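T cell receptor mu chain (Monodelphis domestica, PDB 7L15) pairs with the gamma chain to form the marsupial gamma mu T cell receptor, which probably recognises antigen at the T cell surface. Local coordinates at the interface of chains A and B. Residues are numbered along the deposited sequence; one frame, centred on the assembly and turned at random. Chains: chain A, T cell receptor mu chain; chain B, T cell receptor gamma chain.

The interface of chains A and B. Residues chain A 141, 143, 152, 154; chain B 133, 136, 144, 191.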
loop_
_atom_site.group_PDB
_atom_site.type_symbol
_atom_site.label_atom_id
_atom_site.label_comp_id
_atom_site.label_asym_id
_atom_site.label_seq_id
_atom_site.Cartn_x
_atom_site.Cartn_y
_atom_site.Cartn_z
ATOM N N PHE A 141 -19.007 -6.298 -19.728
ATOM C CA PHE A 141 -18.300 -7.108 -20.709
ATOM C C PHE A 141 -17.904 -8.428 -20.086
ATOM O O PHE A 141 -17.379 -8.450 -18.969
ATOM C CB PHE A 141 -17.058 -6.379 -21.217
ATOM C CG PHE A 141 -17.345 -4.988 -21.667
ATOM C CD1 PHE A 141 -17.847 -4.749 -22.943
ATOM C CD2 PHE A 141 -17.150 -3.920 -20.815
ATOM C CE1 PHE A 141 -18.146 -3.441 -23.358
ATOM C CE2 PHE A 141 -17.432 -2.611 -21.231
ATOM C CZ PHE A 141 -17.928 -2.376 -22.506
ATOM N N VAL A 143 -15.400 -11.691 -20.275
ATOM C CA VAL A 143 -14.101 -12.108 -20.778
ATOM C C VAL A 143 -13.807 -13.482 -20.206
ATOM O O VAL A 143 -14.156 -13.782 -19.060
ATOM C CB VAL A 143 -12.961 -11.131 -20.404
ATOM C CG1 VAL A 143 -11.721 -11.428 -21.259
ATOM C CG2 VAL A 143 -13.413 -9.678 -20.542
ATOM N N LEU A 152 -16.408 -7.722 -16.569
ATOM C CA LEU A 152 -15.807 -6.399 -16.461
ATOM C C LEU A 152 -16.911 -5.351 -16.463
ATOM O O LEU A 152 -17.724 -5.302 -17.391
ATOM C CB LEU A 152 -14.834 -6.160 -17.614
ATOM C CG LEU A 152 -14.424 -4.724 -17.911
ATOM C CD1 LEU A 152 -13.723 -4.138 -16.729
ATOM C CD2 LEU A 152 -13.481 -4.728 -19.125
ATOM N N ARG A 154 -17.626 -1.303 -16.139
ATOM C CA ARG A 154 -16.827 -0.088 -16.322
ATOM C C ARG A 154 -17.623 1.192 -16.127
ATOM O O ARG A 154 -18.661 1.400 -16.761
ATOM C CB ARG A 154 -16.174 -0.051 -17.701
ATOM C CG ARG A 154 -15.151 -1.128 -17.879
ATOM C CD ARG A 154 -13.895 -0.689 -18.611
ATOM N NE ARG A 154 -13.769 0.749 -18.781
ATOM C CZ ARG A 154 -13.478 1.339 -19.935
ATOM N NH1 ARG A 154 -13.373 2.653 -19.990
ATOM N NH2 ARG A 154 -13.264 0.612 -21.031
ATOM N N THR B 133 -11.322 -7.173 -24.935
ATOM C CA THR B 133 -12.263 -7.743 -25.884
ATOM C C THR B 133 -12.676 -6.703 -26.926
ATOM O O THR B 133 -12.698 -5.497 -26.659
ATOM C CB THR B 133 -13.522 -8.268 -25.189
ATOM O OG1 THR B 133 -14.154 -7.192 -24.488
ATOM C CG2 THR B 133 -13.180 -9.361 -24.207
ATOM N N GLU B 136 -15.522 -4.462 -25.887
ATOM C CA GLU B 136 -15.112 -3.359 -25.027
ATOM C C GLU B 136 -14.527 -2.220 -25.858
ATOM O O GLU B 136 -14.861 -1.047 -25.653
ATOM C CB GLU B 136 -14.101 -3.821 -23.958
ATOM C CG GLU B 136 -13.758 -2.652 -23.013
ATOM C CD GLU B 136 -12.596 -2.895 -22.052
ATOM O OE1 GLU B 136 -11.934 -3.939 -22.157
ATOM O OE2 GLU B 136 -12.350 -2.019 -21.182
ATOM N N THR B 144 -9.288 -3.152 -21.460
ATOM C CA THR B 144 -8.899 -3.474 -20.092
ATOM C C THR B 144 -8.151 -4.804 -20.055
ATOM O O THR B 144 -8.680 -5.837 -20.481
ATOM C CB THR B 144 -10.117 -3.524 -19.171
ATOM O OG1 THR B 144 -10.827 -2.279 -19.252
ATOM C CG2 THR B 144 -9.688 -3.753 -17.723
ATOM N N THR B 191 -7.012 -0.283 -17.600
ATOM C CA THR B 191 -7.796 0.258 -18.697
ATOM C C THR B 191 -6.976 1.341 -19.388
ATOM O O THR B 191 -6.524 2.282 -18.733
ATOM C CB THR B 191 -9.110 0.817 -18.157
ATOM O OG1 THR B 191 -9.798 -0.228 -17.448
ATOM C CG2 THR B 191 -9.967 1.349 -19.284
#
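A:Arg154 and B:Glu136 form the salt bridge of this patch. A:Arg154 NH2, on the guanidinium, donates a hydrogen bond to the carboxylate oxygen B:Glu136 OE2 at 2.8 Å. The bond is bent, 145° at the hydrogen. OE2 receives it on its anti lone pair and lies somewhat out of the guanidinium plane. The guanidinium and carboxylate planes are turned 64° apart. Bends at chi2 and chi3 of A:Arg154 bring its head round to the glutamate.

Chain B holds this carboxylate from its own side. The hydroxyl OG1 of B:Thr144 donates to the syn lone pair of B:Glu136 OE2. The backbone N of B:Thr144 hydrogen-bonds B:Glu136 OE1 at 2.8 Å. B:Thr191 OG1 is hydrogen-bonded to B:Thr144 OG1 at 2.9 Å and may help position it. Together these bonds should fix the rotation of the carboxylate.

Apolar contacts flank the ion pair. The methyl CG2 of B:Thr191 sits over one guanidinium face, 3.6 Å from A:Arg154 CZ. A:Phe141 turns a ring face to CA and CB of B:Glu136, with CA 3.9 Å from the ring centroid in a CH-pi contact. B:Glu136 has CG anti to its backbone N (chi1 -176°) and runs extended past the ring to the arginine. A:Leu152 CD2 packs 3.6 Å from the carboxylate carbon CD of B:Glu136 and also touches B:Thr144 CB. Farther along, A:Val143 CG2 meets B:Thr133 CG2 at 3.7 Å.

The site joins the two C1-set immunoglobulin domains. Neighbouring mu strands 139-145 and 148-154 face gamma helix 134-140, the loop residue B:Thr133 and strands 142-150 and 183-193.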